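PDB 3AYT: putative uncharacterized protein TTHB071 from Thermus thermophilus, which is of unknown cellular role but has a zinc-binding TIM barrel related to xylose isomerase and may act as an endonuclease on DNA at abasic sites. Local coordinates for residues Q42-R47 with A86-D91; L113-A118 with R147-A152. All coordinates share one frame; numbering follows the deposited sequence.

Overall arrangement
Both contacts belong to the outer helical layer of the TIM barrel, and each joins the helices that follow two successive barrel strands: 38-47 with the end of 68-87 in interaction 1, and 105-118 with 147-152 in interaction 2. They share no element, and their centres lie 30 Å apart. Each is partly buried, with leucine or valine side chains inward and more open residues at the margin. The chemistry differs. Interaction 1 meets a helix terminus; it puts the Glu87 carbonyl beside Arg45 and the Glu87 carboxylate beside the Gln42 amide, next to a Leu44-Leu88 contact. Interaction 2 runs between two helical faces and is wholly apolar, with alanines allowing close approach.

Interaction 1. Residues Q42-R47 with A86-D91; sequences QSLRRR and AELGAD
Leu88 lays its CD2 methyl against helix 38-47, 4.0 Å from Arg45 CB and 4.1 Å from Leu44 CD2. The two leucine side chains cross at about a right angle, and the same Leu88 methyl meets both Leu44 and the base of Arg45. Beyond that base, Arg45 CD passes 3.2 Å from Glu87 O, and this carbonyl lies at the edge of the guanidinium, near its plane. CG of Arg45 is set opposite its backbone N (chi1 -176°), which sends the aliphatic stem across the end of helix 68-87. There Gly89, with positive phi, closes the helix in a Schellman motif. Gln42 starts out pointing away, but a bend at chi2 (-55°) turns its amide back to the Glu87 carboxylate. The two flat groups are nearly coplanar, 15° apart, and modelled Gln42 OE1 is 2.8 Å from Glu87 OE2. The other carboxylate oxygen forms a salt bridge with Arg84. Replacing Gln42 by alanine would take the amide away and would probably leave Glu87 OE2 without this polar neighbour. Leu88 also touches Phe41 of helix 38-47 and, on the barrel side, Leu52 of strand 52-55, while Leu44 reaches Leu16 of helix 12-22; the contact thus sits where helix 38-47 meets the end of helix 68-87, with helix 12-22 alongside and strand 52-55 beneath.

Interaction 2. Residues L113-A118 with R147-A152; sequences LPLAEA and RPVLEA
Val149 packs its methyls against Ala116 where two neighbouring outer helices of the TIM barrel, 105-118 and 147-152, pack side by side. Their short axes approach to 8.7 Å and run in broadly the same direction, crossing at -38°, as befits helices that follow successive parallel strands, 92-96 and 132-136. Val149 has the most surface buried and divides its two methyls between two partners. CG1, anti to the backbone N (chi1 -171°), sits over the helix backbone at Ala116, 4.2 Å from its CA, while CG2 lies 4.2 Å from Leu115 CD2 on the inward side. Val149 also touches Leu157 of strand 157-162, which ties the helix pair to the barrel wall. Ala116, whose CB points toward the other helix, offers only a methyl, and its CA is 5.0 Å from Val149 CA. At the outer margin Leu113 first points away, but its chain returns and brings CD2 to the CB corner of the Pro148 ring, 4.3 Å away. No hydrogen bond links the two segments, although Ala116 O accepts one from His153 NE2 just beyond the second. One turn after Val149, Ala152 CB meets Ala116 CB methyl to methyl at 3.9 Å.

Interaction 1. Residues Q42-R47 with A86-D91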
ATOM      1  N   GLN A  42       0.896   8.493  19.893  1.00 20.11           N
ATOM      2  CA  GLN A  42       0.601   7.879  21.185  1.00 20.47           C
ATOM      3  C   GLN A  42      -0.905   7.732  21.395  1.00 19.72           C
ATOM      4  O   GLN A  42      -1.377   6.687  21.857  1.00 19.33           O
ATOM      5  CB  GLN A  42       1.282   8.644  22.324  1.00 21.12           C
ATOM      6  CG  GLN A  42       2.798   8.355  22.418  1.00 23.63           C
ATOM      7  CD  GLN A  42       3.116   6.857  22.553  1.00 28.07           C
ATOM      8  OE1 GLN A  42       3.813   6.271  21.713  1.00 30.05           O
ATOM      9  NE2 GLN A  42       2.598   6.235  23.608  1.00 29.50           N
ATOM     10  N   SER A  43      -1.652   8.763  21.015  1.00 19.47           N
ATOM     11  CA  SER A  43      -3.107   8.733  21.077  1.00 19.51           C
ATOM     12  C   SER A  43      -3.695   7.572  20.267  1.00 19.25           C
ATOM     13  O   SER A  43      -4.517   6.807  20.776  1.00 18.91           O
ATOM     14  CB  SER A  43      -3.693  10.061  20.601  1.00 19.75           C
ATOM     15  OG  SER A  43      -5.104   9.987  20.543  1.00 20.45           O
ATOM     16  N   LEU A  44      -3.274   7.447  19.007  1.00 18.96           N
ATOM     17  CA  LEU A  44      -3.754   6.373  18.146  1.00 19.13           C
ATOM     18  C   LEU A  44      -3.363   4.997  18.674  1.00 19.24           C
ATOM     19  O   LEU A  44      -4.182   4.083  18.672  1.00 19.53           O
ATOM     20  CB  LEU A  44      -3.257   6.555  16.699  1.00 18.78           C
ATOM     21  CG  LEU A  44      -3.644   5.505  15.652  1.00 18.97           C
ATOM     22  CD1 LEU A  44      -5.166   5.299  15.567  1.00 18.80           C
ATOM     23  CD2 LEU A  44      -3.057   5.885  14.277  1.00 17.75           C
ATOM     24  N   ARG A  45      -2.120   4.856  19.129  1.00 19.77           N
ATOM     25  CA  ARG A  45      -1.625   3.563  19.594  1.00 20.43           C
ATOM     26  C   ARG A  45      -2.433   3.045  20.794  1.00 20.78           C
ATOM     27  O   ARG A  45      -2.813   1.866  20.830  1.00 21.08           O
ATOM     28  CB  ARG A  45      -0.134   3.643  19.936  1.00 20.62           C
ATOM     29  CG  ARG A  45       0.499   2.304  20.333  1.00 21.74           C
ATOM     30  CD  ARG A  45       1.741   2.506  21.170  1.00 24.87           C
ATOM     31  NE  ARG A  45       1.470   3.322  22.350  1.00 27.29           N
ATOM     32  CZ  ARG A  45       1.099   2.834  23.532  1.00 28.56           C
ATOM     33  NH1 ARG A  45       0.965   1.522  23.704  1.00 29.31           N
ATOM     34  NH2 ARG A  45       0.877   3.657  24.548  1.00 28.53           N
ATOM     35  N   ARG A  46      -2.713   3.927  21.753  1.00 21.00           N
ATOM     36  CA  ARG A  46      -3.416   3.533  22.982  1.00 21.43           C
ATOM     37  C   ARG A  46      -4.918   3.259  22.792  1.00 21.11           C
ATOM     38  O   ARG A  46      -5.498   2.448  23.514  1.00 20.86           O
ATOM     39  CB  ARG A  46      -3.182   4.558  24.108  1.00 21.60           C
ATOM     40  CG  ARG A  46      -4.091   5.773  24.074  1.00 22.63           C
ATOM     41  CD  ARG A  46      -3.935   6.635  25.324  1.00 24.70           C
ATOM     42  NE  ARG A  46      -2.823   7.556  25.181  1.00 26.50           N
ATOM     43  CZ  ARG A  46      -2.924   8.860  24.942  1.00 24.79           C
ATOM     44  NH1 ARG A  46      -4.100   9.466  24.851  1.00 25.49           N
ATOM     45  NH2 ARG A  46      -1.820   9.565  24.822  1.00 25.36           N
ATOM     46  N   ARG A  47      -5.535   3.925  21.817  1.00 20.78           N
ATOM     47  CA  ARG A  47      -6.985   3.865  21.634  1.00 20.77           C
ATOM     48  C   ARG A  47      -7.472   2.720  20.745  1.00 20.68           C
ATOM     49  O   ARG A  47      -8.632   2.288  20.852  1.00 20.32           O
ATOM     50  CB  ARG A  47      -7.502   5.192  21.070  1.00 21.01           C
ATOM     51  CG  ARG A  47      -7.572   6.312  22.085  1.00 22.32           C
ATOM     52  CD  ARG A  47      -8.739   7.208  21.745  1.00 26.36           C
ATOM     53  NE  ARG A  47      -8.296   8.458  21.169  1.00 29.23           N
ATOM     54  CZ  ARG A  47      -8.995   9.187  20.305  1.00 30.62           C
ATOM     55  NH1 ARG A  47     -10.185   8.784  19.873  1.00 31.05           N
ATOM     56  NH2 ARG A  47      -8.485  10.317  19.859  1.00 30.74           N
ATOM     57  N   ALA A  86       6.656   1.088  13.743  1.00 18.21           N
ATOM     58  CA  ALA A  86       7.062   0.226  14.860  1.00 18.70           C
ATOM     59  C   ALA A  86       6.443   0.710  16.171  1.00 19.09           C
ATOM     60  O   ALA A  86       5.960  -0.095  16.973  1.00 18.69           O
ATOM     61  CB  ALA A  86       8.579   0.172  14.973  1.00 18.32           C
ATOM     62  N   GLU A  87       6.451   2.029  16.362  1.00 19.28           N
ATOM     63  CA  GLU A  87       5.841   2.666  17.529  1.00 19.91           C
ATOM     64  C   GLU A  87       4.346   2.371  17.633  1.00 19.95           C
ATOM     65  O   GLU A  87       3.830   2.148  18.729  1.00 20.16           O
ATOM     66  CB  GLU A  87       6.084   4.177  17.491  1.00 20.14           C
ATOM     67  CG  GLU A  87       5.567   4.932  18.715  1.00 21.55           C
ATOM     68  CD  GLU A  87       5.684   6.441  18.562  1.00 23.40           C
ATOM     69  OE1 GLU A  87       6.456   6.905  17.690  1.00 24.28           O
ATOM     70  OE2 GLU A  87       4.998   7.162  19.315  1.00 23.66           O
ATOM     71  N   LEU A  88       3.661   2.349  16.494  1.00 19.70           N
ATOM     72  CA  LEU A  88       2.230   2.050  16.459  1.00 19.71           C
ATOM     73  C   LEU A  88       1.933   0.555  16.546  1.00 20.07           C
ATOM     74  O   LEU A  88       0.760   0.162  16.569  1.00 20.38           O
ATOM     75  CB  LEU A  88       1.592   2.606  15.186  1.00 19.75           C
ATOM     76  CG  LEU A  88       1.409   4.120  15.057  1.00 19.63           C
ATOM     77  CD1 LEU A  88       0.990   4.456  13.642  1.00 17.50           C
ATOM     78  CD2 LEU A  88       0.379   4.626  16.065  1.00 19.26           C
ATOM     79  N   GLY A  89       2.986  -0.266  16.583  1.00 19.85           N
ATOM     80  CA  GLY A  89       2.840  -1.725  16.549  1.00 19.70           C
ATOM     81  C   GLY A  89       2.282  -2.247  15.228  1.00 19.59           C
ATOM     82  O   GLY A  89       1.527  -3.226  15.205  1.00 19.20           O
ATOM     83  N   ALA A  90       2.655  -1.599  14.125  1.00 19.22           N
ATOM     84  CA  ALA A  90       2.167  -1.990  12.802  1.00 19.12           C
ATOM     85  C   ALA A  90       2.771  -3.319  12.378  1.00 18.89           C
ATOM     86  O   ALA A  90       3.949  -3.560  12.616  1.00 19.46           O
ATOM     87  CB  ALA A  90       2.491  -0.917  11.768  1.00 19.02           C
ATOM     88  N   ASP A  91       1.973  -4.183  11.757  1.00 18.98           N
ATOM     89  CA  ASP A  91       2.509  -5.445  11.247  1.00 18.83           C
ATOM     90  C   ASP A  91       3.210  -5.242   9.897  1.00 18.39           C
ATOM     91  O   ASP A  91       4.219  -5.889   9.612  1.00 18.27           O
ATOM     92  CB  ASP A  91       1.435  -6.555  11.186  1.00 19.13           C
ATOM     93  CG  ASP A  91       0.267  -6.240  10.236  1.00 20.79           C
ATOM     94  OD1 ASP A  91       0.164  -5.116   9.679  1.00 21.69           O
ATOM     95  OD2 ASP A  91      -0.582  -7.146  10.051  1.00 21.71           O
TER

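Interaction 2. Residues L113-A118 with R147-A152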
ATOM      1  N   LEU A 113      16.921  -3.216 -10.591  1.00 18.61           N
ATOM      2  CA  LEU A 113      18.075  -3.521  -9.751  1.00 19.06           C
ATOM      3  C   LEU A 113      18.615  -2.293  -8.985  1.00 18.22           C
ATOM      4  O   LEU A 113      18.962  -2.419  -7.808  1.00 18.15           O
ATOM      5  CB  LEU A 113      19.165  -4.277 -10.527  1.00 19.33           C
ATOM      6  CG  LEU A 113      18.767  -5.657 -11.091  1.00 21.63           C
ATOM      7  CD1 LEU A 113      19.978  -6.386 -11.704  1.00 22.94           C
ATOM      8  CD2 LEU A 113      18.057  -6.560 -10.069  1.00 23.06           C
ATOM      9  N   PRO A 114      18.662  -1.103  -9.632  1.00 18.00           N
ATOM     10  CA  PRO A 114      19.002   0.093  -8.848  1.00 17.59           C
ATOM     11  C   PRO A 114      18.032   0.325  -7.684  1.00 16.89           C
ATOM     12  O   PRO A 114      18.459   0.714  -6.600  1.00 16.77           O
ATOM     13  CB  PRO A 114      18.877   1.226  -9.874  1.00 17.36           C
ATOM     14  CG  PRO A 114      19.211   0.581 -11.158  1.00 18.58           C
ATOM     15  CD  PRO A 114      18.602  -0.796 -11.074  1.00 18.10           C
ATOM     16  N   LEU A 115      16.740   0.085  -7.905  1.00 16.48           N
ATOM     17  CA  LEU A 115      15.761   0.225  -6.827  1.00 16.10           C
ATOM     18  C   LEU A 115      15.990  -0.813  -5.728  1.00 15.88           C
ATOM     19  O   LEU A 115      15.992  -0.477  -4.539  1.00 15.71           O
ATOM     20  CB  LEU A 115      14.322   0.142  -7.350  1.00 16.26           C
ATOM     21  CG  LEU A 115      13.239   0.254  -6.264  1.00 15.59           C
ATOM     22  CD1 LEU A 115      13.243   1.639  -5.635  1.00 16.86           C
ATOM     23  CD2 LEU A 115      11.871  -0.078  -6.820  1.00 17.12           C
ATOM     24  N   ALA A 116      16.189  -2.064  -6.129  1.00 15.85           N
ATOM     25  CA  ALA A 116      16.494  -3.140  -5.174  1.00 16.27           C
ATOM     26  C   ALA A 116      17.657  -2.746  -4.246  1.00 16.34           C
ATOM     27  O   ALA A 116      17.602  -2.963  -3.029  1.00 16.30           O
ATOM     28  CB  ALA A 116      16.797  -4.430  -5.915  1.00 16.00           C
ATOM     29  N   GLU A 117      18.688  -2.137  -4.826  1.00 16.25           N
ATOM     30  CA  GLU A 117      19.842  -1.661  -4.052  1.00 16.39           C
ATOM     31  C   GLU A 117      19.517  -0.459  -3.144  1.00 15.88           C
ATOM     32  O   GLU A 117      19.879  -0.446  -1.961  1.00 15.86           O
ATOM     33  CB  GLU A 117      21.017  -1.329  -4.981  1.00 16.84           C
ATOM     34  CG  GLU A 117      22.254  -0.837  -4.229  1.00 18.49           C
ATOM     35  CD  GLU A 117      23.396  -0.431  -5.140  1.00 21.27           C
ATOM     36  OE1 GLU A 117      24.289   0.289  -4.660  1.00 23.99           O
ATOM     37  OE2 GLU A 117      23.413  -0.825  -6.323  1.00 22.21           O
ATOM     38  N   ALA A 118      18.845   0.547  -3.698  1.00 15.80           N
ATOM     39  CA  ALA A 118      18.474   1.746  -2.942  1.00 16.16           C
ATOM     40  C   ALA A 118      17.577   1.398  -1.744  1.00 16.37           C
ATOM     41  O   ALA A 118      17.640   2.064  -0.711  1.00 16.28           O
ATOM     42  CB  ALA A 118      17.790   2.768  -3.846  1.00 15.99           C
ATOM     43  N   ARG A 147       9.118  -7.881 -10.424  1.00 15.38           N
ATOM     44  CA  ARG A 147       9.580  -9.230 -10.094  1.00 16.35           C
ATOM     45  C   ARG A 147      11.060  -9.270  -9.642  1.00 16.26           C
ATOM     46  O   ARG A 147      11.360  -9.893  -8.627  1.00 16.34           O
ATOM     47  CB  ARG A 147       9.310 -10.217 -11.242  1.00 16.43           C
ATOM     48  CG  ARG A 147       9.736 -11.658 -10.915  1.00 19.23           C
ATOM     49  CD  ARG A 147       9.248 -12.668 -11.950  1.00 21.78           C
ATOM     50  NE  ARG A 147       7.795 -12.847 -11.918  1.00 25.19           N
ATOM     51  CZ  ARG A 147       7.133 -13.587 -11.029  1.00 27.03           C
ATOM     52  NH1 ARG A 147       7.774 -14.218 -10.052  1.00 29.09           N
ATOM     53  NH2 ARG A 147       5.813 -13.680 -11.105  1.00 28.29           N
ATOM     54  N   PRO A 148      11.979  -8.596 -10.378  1.00 16.34           N
ATOM     55  CA  PRO A 148      13.391  -8.627  -9.978  1.00 16.42           C
ATOM     56  C   PRO A 148      13.651  -7.947  -8.630  1.00 16.37           C
ATOM     57  O   PRO A 148      14.555  -8.368  -7.891  1.00 16.83           O
ATOM     58  CB  PRO A 148      14.098  -7.842 -11.096  1.00 16.33           C
ATOM     59  CG  PRO A 148      13.121  -7.805 -12.233  1.00 16.56           C
ATOM     60  CD  PRO A 148      11.787  -7.768 -11.583  1.00 16.45           C
ATOM     61  N   VAL A 149      12.872  -6.916  -8.312  1.00 15.78           N
ATOM     62  CA  VAL A 149      12.997  -6.243  -7.018  1.00 15.72           C
ATOM     63  C   VAL A 149      12.621  -7.206  -5.890  1.00 15.62           C
ATOM     64  O   VAL A 149      13.345  -7.319  -4.895  1.00 15.66           O
ATOM     65  CB  VAL A 149      12.146  -4.953  -6.927  1.00 15.38           C
ATOM     66  CG1 VAL A 149      12.487  -4.183  -5.650  1.00 15.18           C
ATOM     67  CG2 VAL A 149      12.346  -4.073  -8.157  1.00 15.45           C
ATOM     68  N   LEU A 150      11.497  -7.900  -6.061  1.00 15.67           N
ATOM     69  CA  LEU A 150      11.045  -8.902  -5.095  1.00 16.10           C
ATOM     70  C   LEU A 150      12.015 -10.080  -4.989  1.00 16.67           C
ATOM     71  O   LEU A 150      12.345 -10.518  -3.886  1.00 16.04           O
ATOM     72  CB  LEU A 150       9.639  -9.410  -5.446  1.00 16.03           C
ATOM     73  CG  LEU A 150       8.521  -8.363  -5.493  1.00 15.33           C
ATOM     74  CD1 LEU A 150       7.245  -8.954  -6.070  1.00 14.35           C
ATOM     75  CD2 LEU A 150       8.262  -7.791  -4.092  1.00 15.00           C
ATOM     76  N   GLU A 151      12.471 -10.586  -6.132  1.00 17.36           N
ATOM     77  CA  GLU A 151      13.401 -11.718  -6.137  1.00 18.78           C
ATOM     78  C   GLU A 151      14.743 -11.358  -5.488  1.00 18.92           C
ATOM     79  O   GLU A 151      15.302 -12.154  -4.731  1.00 19.41           O
ATOM     80  CB  GLU A 151      13.605 -12.259  -7.558  1.00 18.97           C
ATOM     81  CG  GLU A 151      12.411 -13.061  -8.071  1.00 20.76           C
ATOM     82  CD  GLU A 151      12.606 -13.601  -9.481  1.00 23.57           C
ATOM     83  OE1 GLU A 151      13.572 -13.198 -10.163  1.00 25.44           O
ATOM     84  OE2 GLU A 151      11.783 -14.434  -9.908  1.00 24.69           O
ATOM     85  N   ALA A 152      15.236 -10.155  -5.774  1.00 19.08           N
ATOM     86  CA  ALA A 152      16.508  -9.676  -5.230  1.00 19.32           C
ATOM     87  C   ALA A 152      16.507  -9.643  -3.704  1.00 19.76           C
ATOM     88  O   ALA A 152      17.535  -9.900  -3.075  1.00 19.46           O
ATOM     89  CB  ALA A 152      16.858  -8.303  -5.800  1.00 19.30           C
TER